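PDB 7EEH: TqaL, which belongs to the 2OG-Fe dioxygenase family of the cupin clan and holds an iron ion in a beta-barrel-like core. Local coordinates for residues 183-194 / 242-253; 129-137 / 270-278. The protein carries 1 engineered substitution. All coordinates share one frame; numbering follows the deposited sequence.

Contact 1: residues 183-194 / 242-253. With FE (Fe (III) ion), chain H.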
# COMPACT_ATOMS: atom_id res chain seq x y z
N VAL B 183 -2.66 41.00 -3.86
CA VAL B 183 -3.72 39.99 -3.86
C VAL B 183 -4.39 39.94 -5.22
O VAL B 183 -4.83 40.96 -5.75
CB VAL B 183 -4.73 40.32 -2.75
CG1 VAL B 183 -5.82 39.26 -2.68
CG2 VAL B 183 -4.00 40.44 -1.42
N HIS B 184 -4.51 38.73 -5.79
CA HIS B 184 -5.06 38.59 -7.13
C HIS B 184 -5.59 37.17 -7.36
O HIS B 184 -5.34 36.26 -6.56
CB HIS B 184 -3.99 38.92 -8.18
CG HIS B 184 -2.86 37.95 -8.21
ND1 HIS B 184 -1.83 37.98 -7.29
CD2 HIS B 184 -2.60 36.90 -9.02
CE1 HIS B 184 -0.98 37.00 -7.54
NE2 HIS B 184 -1.42 36.33 -8.59
N THR B 185 -6.35 37.01 -8.44
CA THR B 185 -6.51 35.73 -9.14
C THR B 185 -5.77 35.80 -10.47
O THR B 185 -5.55 36.88 -11.03
CB THR B 185 -7.98 35.38 -9.39
OG1 THR B 185 -8.49 36.19 -10.45
CG2 THR B 185 -8.81 35.62 -8.12
N ASP B 186 -5.41 34.63 -10.99
CA ASP B 186 -4.69 34.52 -12.25
C ASP B 186 -5.62 34.53 -13.46
O ASP B 186 -5.12 34.46 -14.59
CB ASP B 186 -3.87 33.23 -12.28
CG ASP B 186 -2.87 33.13 -11.15
OD1 ASP B 186 -2.38 34.18 -10.66
OD2 ASP B 186 -2.56 31.99 -10.76
N GLY B 187 -6.93 34.58 -13.26
CA GLY B 187 -7.86 34.58 -14.37
C GLY B 187 -8.04 33.25 -15.05
O GLY B 187 -8.46 33.21 -16.21
N VAL B 188 -7.73 32.14 -14.38
CA VAL B 188 -7.87 30.81 -14.98
C VAL B 188 -8.76 29.97 -14.07
O VAL B 188 -9.45 30.51 -13.20
CB VAL B 188 -6.49 30.17 -15.23
CG1 VAL B 188 -5.67 30.97 -16.26
CG2 VAL B 188 -5.71 30.06 -13.93
N ASP B 189 -8.78 28.65 -14.29
CA ASP B 189 -9.55 27.74 -13.44
C ASP B 189 -8.70 27.07 -12.36
O ASP B 189 -9.11 27.03 -11.21
CB ASP B 189 -10.23 26.66 -14.30
CG ASP B 189 -11.32 27.23 -15.20
OD1 ASP B 189 -12.20 27.96 -14.68
OD2 ASP B 189 -11.29 26.97 -16.42
N HIS B 190 -7.54 26.52 -12.73
CA HIS B 190 -6.65 25.85 -11.79
C HIS B 190 -5.23 26.33 -12.02
O HIS B 190 -4.77 26.39 -13.17
CB HIS B 190 -6.67 24.32 -11.97
CG HIS B 190 -8.03 23.71 -11.88
ND1 HIS B 190 -8.64 23.42 -10.68
CD2 HIS B 190 -8.89 23.32 -12.85
CE1 HIS B 190 -9.83 22.88 -10.91
NE2 HIS B 190 -10.01 22.82 -12.22
N THR B 191 -4.53 26.66 -10.94
CA THR B 191 -3.14 27.09 -11.01
C THR B 191 -2.29 26.13 -10.18
O THR B 191 -2.65 25.80 -9.04
CB THR B 191 -2.93 28.52 -10.48
OG1 THR B 191 -3.68 29.46 -11.27
CG2 THR B 191 -1.42 28.90 -10.54
N MSE B 192 -1.17 25.68 -10.75
CA MSE B 192 -0.24 24.78 -10.07
C MSE B 192 1.16 25.40 -10.14
O MSE B 192 1.61 25.83 -11.21
CB MSE B 192 -0.24 23.37 -10.71
CG MSE B 192 0.67 22.36 -10.01
SE MSE B 192 0.18 20.52 -10.34
CE MSE B 192 1.41 20.00 -11.81
N THR B 193 1.83 25.47 -8.99
CA THR B 193 3.18 26.01 -8.90
C THR B 193 4.07 24.97 -8.25
O THR B 193 3.83 24.56 -7.11
CB THR B 193 3.20 27.30 -8.09
OG1 THR B 193 2.73 27.04 -6.76
CG2 THR B 193 2.29 28.33 -8.73
N THR B 194 5.10 24.54 -8.98
CA THR B 194 5.97 23.46 -8.57
C THR B 194 7.39 23.99 -8.50
O THR B 194 7.85 24.65 -9.43
CB THR B 194 5.86 22.29 -9.56
OG1 THR B 194 4.56 21.70 -9.45
CG2 THR B 194 6.92 21.23 -9.30
N ASP B 242 8.11 20.38 -4.26
CA ASP B 242 7.02 21.02 -3.54
C ASP B 242 6.03 21.62 -4.53
O ASP B 242 6.42 22.37 -5.43
CB ASP B 242 7.57 22.12 -2.62
CG ASP B 242 8.15 21.58 -1.30
OD1 ASP B 242 8.07 20.36 -1.02
OD2 ASP B 242 8.67 22.41 -0.52
N THR B 243 4.75 21.30 -4.36
CA THR B 243 3.72 21.64 -5.34
C THR B 243 2.46 22.15 -4.65
O THR B 243 1.90 21.48 -3.77
CB THR B 243 3.36 20.42 -6.22
OG1 THR B 243 4.47 20.08 -7.06
CG2 THR B 243 2.18 20.74 -7.12
N LEU B 244 2.02 23.34 -5.06
CA LEU B 244 0.75 23.93 -4.65
C LEU B 244 -0.20 23.92 -5.83
O LEU B 244 0.17 24.36 -6.92
CB LEU B 244 0.96 25.37 -4.17
CG LEU B 244 -0.33 26.14 -3.90
CD1 LEU B 244 -1.03 25.59 -2.65
CD2 LEU B 244 -0.07 27.65 -3.79
N LEU B 245 -1.42 23.42 -5.62
CA LEU B 245 -2.48 23.47 -6.62
C LEU B 245 -3.69 24.17 -6.01
O LEU B 245 -4.07 23.86 -4.88
CB LEU B 245 -2.85 22.05 -7.08
CG LEU B 245 -4.03 21.85 -8.04
CD1 LEU B 245 -3.68 22.41 -9.41
CD2 LEU B 245 -4.32 20.36 -8.15
N LEU B 246 -4.30 25.11 -6.73
CA LEU B 246 -5.40 25.88 -6.16
C LEU B 246 -6.47 26.14 -7.22
O LEU B 246 -6.16 26.30 -8.40
CB LEU B 246 -4.93 27.21 -5.56
CG LEU B 246 -4.20 28.25 -6.43
CD1 LEU B 246 -5.17 29.16 -7.18
CD2 LEU B 246 -3.28 29.08 -5.55
N VAL B 247 -7.72 26.21 -6.77
CA VAL B 247 -8.84 26.58 -7.64
C VAL B 247 -8.83 28.10 -7.76
O VAL B 247 -9.06 28.81 -6.79
CB VAL B 247 -10.18 26.08 -7.08
CG1 VAL B 247 -11.36 26.58 -7.96
CG2 VAL B 247 -10.16 24.55 -6.98
N ASP B 248 -8.51 28.60 -8.96
CA ASP B 248 -8.16 30.01 -9.10
C ASP B 248 -9.38 30.92 -9.03
O ASP B 248 -9.23 32.12 -8.77
CB ASP B 248 -7.42 30.22 -10.43
CG ASP B 248 -6.94 31.66 -10.61
OD1 ASP B 248 -6.21 32.17 -9.74
OD2 ASP B 248 -7.30 32.28 -11.64
N THR B 249 -10.57 30.37 -9.27
CA THR B 249 -11.82 31.12 -9.23
C THR B 249 -12.42 31.22 -7.84
O THR B 249 -13.35 32.00 -7.63
CB THR B 249 -12.84 30.47 -10.17
OG1 THR B 249 -12.87 29.06 -9.91
CG2 THR B 249 -12.46 30.69 -11.62
N GLU B 250 -11.91 30.46 -6.87
CA GLU B 250 -12.52 30.44 -5.55
C GLU B 250 -11.55 30.85 -4.45
O GLU B 250 -11.95 30.89 -3.28
CB GLU B 250 -13.09 29.05 -5.24
CG GLU B 250 -14.11 28.61 -6.27
CD GLU B 250 -14.45 27.15 -6.17
OE1 GLU B 250 -14.27 26.59 -5.06
OE2 GLU B 250 -14.87 26.57 -7.19
N ASN B 251 -10.30 31.17 -4.80
CA ASN B 251 -9.27 31.66 -3.90
C ASN B 251 -8.62 32.88 -4.54
O ASN B 251 -8.62 33.01 -5.76
CB ASN B 251 -8.14 30.66 -3.65
CG ASN B 251 -8.61 29.36 -3.09
OD1 ASN B 251 -8.77 29.22 -1.88
ND2 ASN B 251 -8.82 28.37 -3.97
N LYS B 252 -8.20 33.81 -3.71
CA LYS B 252 -7.26 34.83 -4.14
C LYS B 252 -5.93 34.43 -3.55
O LYS B 252 -5.88 33.65 -2.59
CB LYS B 252 -7.67 36.25 -3.69
CG LYS B 252 -8.82 36.87 -4.45
CD LYS B 252 -9.32 38.19 -3.87
CE LYS B 252 -10.60 38.65 -4.59
NZ LYS B 252 -11.26 39.84 -3.95
N HIS B 253 -4.83 34.94 -4.12
CA HIS B 253 -3.54 34.58 -3.57
C HIS B 253 -2.56 35.73 -3.73
O HIS B 253 -2.82 36.70 -4.44
CB HIS B 253 -2.99 33.29 -4.20
CG HIS B 253 -2.83 33.36 -5.68
ND1 HIS B 253 -3.87 33.16 -6.56
CD2 HIS B 253 -1.73 33.60 -6.44
CE1 HIS B 253 -3.42 33.27 -7.80
NE2 HIS B 253 -2.13 33.54 -7.75
FE FE H . -0.86 34.34 -9.28
O HOH W 1 -13.06 27.41 -12.27
O HOH W 2 0.20 35.50 -10.93
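His184 and His253 bring their NE2 atoms to the same iron(III) ion, with their ring planes turned 61° apart. The metal lies 2.2 Å from His184 NE2 and 2.1 Å from His253 NE2. Asp186 OD1 makes the third corner of the donor triangle, at the edge of both rings, and its carboxylate plane stands 79° from the His253 ring. Each histidine holds CG between its backbone N and carbonyl carbon, which swings both rings back toward the partner segment; the backbones beneath form an antiparallel hydrogen-bonded pair. Thr191 OG1 donates to the anti lone pair of Asp186 OD2, so the carboxylate is held at both oxygens.

Asp248 is the second-shell anchor. Its OD1 takes the N-H of Asp186 on the syn lone pair, a nearly straight bond (172°), and OD2 accepts from Val188 N at 2.8 Å. OD2 also forms a salt bridge with Arg149, which probably offsets its charge. A short acidic side chain suits this place, since its two oxygens can take the N-H groups of Asp186 and Val188, either side of Gly187, whose positive phi suits a glycine.

Beyond Asp189, strands 190-194 and 243-247 run antiparallel. Met192 CB packs on Leu245 CD1 at 3.8 Å, and Thr194 OG1 donates to Thr243 OG1. The three protein ligands, with a water and two further atoms completing the six round the iron, form the His-X-Asp...His facial triad of the double-stranded beta-helix fold.

Contact 2: residues 129-137 / 270-278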
# COMPACT_ATOMS: atom_id res chain seq x y z
N ALA B 129 9.71 13.54 -16.20
CA ALA B 129 9.20 14.05 -14.93
C ALA B 129 8.30 15.26 -15.16
O ALA B 129 7.22 15.36 -14.57
CB ALA B 129 10.35 14.42 -13.98
N PHE B 130 8.72 16.18 -16.04
CA PHE B 130 7.81 17.25 -16.43
C PHE B 130 6.51 16.70 -17.00
O PHE B 130 5.42 17.19 -16.67
CB PHE B 130 8.46 18.18 -17.46
CG PHE B 130 7.49 19.14 -18.10
CD1 PHE B 130 7.13 20.32 -17.46
CD2 PHE B 130 6.93 18.87 -19.34
CE1 PHE B 130 6.22 21.20 -18.04
CE2 PHE B 130 6.03 19.75 -19.93
CZ PHE B 130 5.68 20.91 -19.28
N GLN B 131 6.61 15.69 -17.88
CA GLN B 131 5.40 15.09 -18.44
C GLN B 131 4.53 14.48 -17.34
O GLN B 131 3.31 14.60 -17.37
CB GLN B 131 5.75 14.03 -19.49
CG GLN B 131 6.51 14.61 -20.70
CD GLN B 131 6.77 13.58 -21.80
OE1 GLN B 131 6.74 12.38 -21.56
NE2 GLN B 131 7.03 14.07 -23.01
N ALA B 132 5.16 13.82 -16.37
CA ALA B 132 4.39 13.27 -15.25
C ALA B 132 3.69 14.37 -14.48
O ALA B 132 2.56 14.18 -14.02
CB ALA B 132 5.31 12.47 -14.33
N LEU B 133 4.31 15.55 -14.38
CA LEU B 133 3.65 16.67 -13.71
C LEU B 133 2.39 17.09 -14.44
O LEU B 133 1.37 17.38 -13.81
CB LEU B 133 4.60 17.86 -13.57
CG LEU B 133 5.53 17.85 -12.35
CD1 LEU B 133 6.59 18.94 -12.46
CD2 LEU B 133 4.73 17.97 -11.04
N LEU B 134 2.42 17.12 -15.78
CA LEU B 134 1.22 17.45 -16.54
C LEU B 134 0.14 16.40 -16.34
O LEU B 134 -1.03 16.74 -16.14
CB LEU B 134 1.56 17.57 -18.03
CG LEU B 134 2.22 18.85 -18.54
CD1 LEU B 134 2.64 18.65 -19.98
CD2 LEU B 134 1.28 20.05 -18.42
N VAL B 135 0.51 15.12 -16.41
CA VAL B 135 -0.47 14.06 -16.21
C VAL B 135 -1.08 14.18 -14.81
O VAL B 135 -2.30 14.10 -14.64
CB VAL B 135 0.18 12.68 -16.45
CG1 VAL B 135 -0.78 11.58 -16.18
CG2 VAL B 135 0.67 12.58 -17.90
N PHE B 136 -0.22 14.37 -13.80
CA PHE B 136 -0.69 14.55 -12.43
C PHE B 136 -1.78 15.61 -12.35
O PHE B 136 -2.85 15.37 -11.77
CB PHE B 136 0.50 14.94 -11.54
CG PHE B 136 0.14 15.37 -10.12
CD1 PHE B 136 0.02 14.43 -9.10
CD2 PHE B 136 0.03 16.71 -9.80
CE1 PHE B 136 -0.23 14.83 -7.79
CE2 PHE B 136 -0.22 17.12 -8.50
CZ PHE B 136 -0.36 16.17 -7.49
N LYS B 137 -1.52 16.79 -12.91
CA LYS B 137 -2.49 17.88 -12.81
C LYS B 137 -3.79 17.54 -13.53
O LYS B 137 -4.88 17.78 -13.01
CB LYS B 137 -1.89 19.17 -13.38
CG LYS B 137 -2.86 20.35 -13.28
CD LYS B 137 -2.26 21.70 -13.67
CE LYS B 137 -3.24 22.83 -13.26
NZ LYS B 137 -2.83 24.19 -13.69
N ASP B 270 13.58 28.88 -8.83
CA ASP B 270 13.16 28.25 -10.08
C ASP B 270 11.81 27.55 -9.88
O ASP B 270 11.70 26.67 -9.02
CB ASP B 270 14.20 27.26 -10.57
CG ASP B 270 15.58 27.89 -10.73
OD1 ASP B 270 15.66 29.12 -10.91
OD2 ASP B 270 16.58 27.15 -10.67
N MSE B 271 10.82 27.92 -10.70
CA MSE B 271 9.45 27.39 -10.61
C MSE B 271 8.97 26.85 -11.95
O MSE B 271 9.41 27.31 -13.00
CB MSE B 271 8.46 28.48 -10.17
CG MSE B 271 8.72 29.13 -8.82
SE MSE B 271 8.83 27.88 -7.33
CE MSE B 271 6.87 27.57 -7.24
N LEU B 272 8.06 25.88 -11.91
CA LEU B 272 7.15 25.63 -13.02
C LEU B 272 5.78 26.17 -12.60
O LEU B 272 5.31 25.84 -11.51
CB LEU B 272 7.07 24.14 -13.35
CG LEU B 272 8.38 23.50 -13.85
CD1 LEU B 272 8.24 21.99 -13.91
CD2 LEU B 272 8.76 24.08 -15.23
N ILE B 273 5.18 27.00 -13.44
CA ILE B 273 3.88 27.62 -13.14
C ILE B 273 2.91 27.21 -14.24
O ILE B 273 3.09 27.58 -15.41
CB ILE B 273 3.98 29.14 -13.02
CG1 ILE B 273 5.01 29.52 -11.95
CG2 ILE B 273 2.62 29.73 -12.68
CD1 ILE B 273 5.38 30.97 -11.95
N PHE B 274 1.89 26.43 -13.87
CA PHE B 274 0.88 25.91 -14.79
C PHE B 274 -0.40 26.71 -14.61
O PHE B 274 -1.00 26.66 -13.53
CB PHE B 274 0.57 24.43 -14.53
CG PHE B 274 1.79 23.50 -14.52
CD1 PHE B 274 2.66 23.49 -13.46
CD2 PHE B 274 1.99 22.59 -15.55
CE1 PHE B 274 3.76 22.63 -13.42
CE2 PHE B 274 3.07 21.71 -15.54
CZ PHE B 274 3.96 21.74 -14.46
N PHE B 275 -0.83 27.43 -15.66
CA PHE B 275 -2.10 28.16 -15.65
C PHE B 275 -3.07 27.42 -16.56
O PHE B 275 -2.92 27.48 -17.78
CB PHE B 275 -1.95 29.59 -16.15
CG PHE B 275 -1.03 30.47 -15.34
CD1 PHE B 275 -1.41 30.98 -14.11
CD2 PHE B 275 0.19 30.88 -15.88
CE1 PHE B 275 -0.58 31.85 -13.41
CE2 PHE B 275 1.03 31.75 -15.17
CZ PHE B 275 0.64 32.23 -13.94
N THR B 276 -4.10 26.77 -15.99
CA THR B 276 -5.00 25.93 -16.77
C THR B 276 -6.43 26.46 -16.73
O THR B 276 -6.98 26.69 -15.64
CB THR B 276 -4.95 24.47 -16.27
OG1 THR B 276 -3.63 23.95 -16.48
CG2 THR B 276 -5.95 23.61 -17.04
N ARG B 277 -7.04 26.62 -17.91
CA ARG B 277 -8.41 27.13 -17.98
C ARG B 277 -9.14 26.53 -19.18
O ARG B 277 -8.52 25.99 -20.10
CB ARG B 277 -8.43 28.66 -18.09
CG ARG B 277 -7.71 29.21 -19.34
CD ARG B 277 -8.09 30.67 -19.60
NE ARG B 277 -7.29 31.29 -20.66
CZ ARG B 277 -7.43 31.03 -21.96
NH1 ARG B 277 -8.34 30.15 -22.38
NH2 ARG B 277 -6.67 31.64 -22.85
N ARG B 278 -10.47 26.60 -19.13
CA ARG B 278 -11.28 26.30 -20.31
C ARG B 278 -11.04 27.37 -21.37
O ARG B 278 -10.63 28.49 -21.06
CB ARG B 278 -12.77 26.23 -19.94
CG ARG B 278 -13.13 25.10 -18.94
CD ARG B 278 -12.89 23.74 -19.56
NE ARG B 278 -13.74 22.66 -19.04
CZ ARG B 278 -13.59 21.38 -19.39
NH1 ARG B 278 -12.62 21.03 -20.23
NH2 ARG B 278 -14.39 20.44 -18.89
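Helix-on-sheet packing in the core of the cupin-type fold joins residues 129-137, part of helix 128-141, to strand 270-277, a member of the large antiparallel sheet. The two axes lie 11.2 Å apart at an angle of 35°, a spacing that large apolar side chains fill.

Phe274 is the main strand residue, reaching toward the helix among three of its side chains. Leu134 CD2 meets the edge of the Phe274 ring, 3.8 Å from CE2, whereas Leu133 CB approaches CZ of that ring obliquely. Phe130 and Phe274 run past each other head to tail, bringing Phe130 CE1 within 4.1 Å of Phe274 CE2 without forming a stack. Two residues earlier on the strand, and on the same face, Leu272 puts CD1 against Leu133 CD1 at 3.8 Å and at the edge of the Phe130 ring. Branched leucines suit these positions because their methyls fit around the flat phenylalanine rings, and Leu163 of strand 158-170 touches both phenylalanines.

Lys137 solves a different problem, that of burying an amine. Its chain is fully extended, with CG anti to the backbone N (chi1 -179°), and its methylenes pass Phe274 on the way to the sheet. The backbone oxygen of His190 is the strongest partner of NZ; two weak hydrogen bonds run from Lys137 NZ to Phe274 O at 3.1 Å and to Thr276 OG1 at 2.9 Å.

After several helices and strands the chain reaches helix 128-141, whose residues 129-137 pack on residues 270-278, of strand 267-277 and just after; contact 2 thus closes a long loop of 132 residues. Within that loop lies contact 1, where 183-194 meets 242-253 across 47 intervening residues, so the two closures nest and do not cross. Strand 190-199 stands between strands 243-247 and 267-277 in the large sheet and joins the contacts directly: Met192 O lies 2.7 Å from Phe274 N, a probable hydrogen bond. On one side of this sheet packs the helix of contact 2, while Phe275 of strand 267-277 touches Asp186 of the iron site.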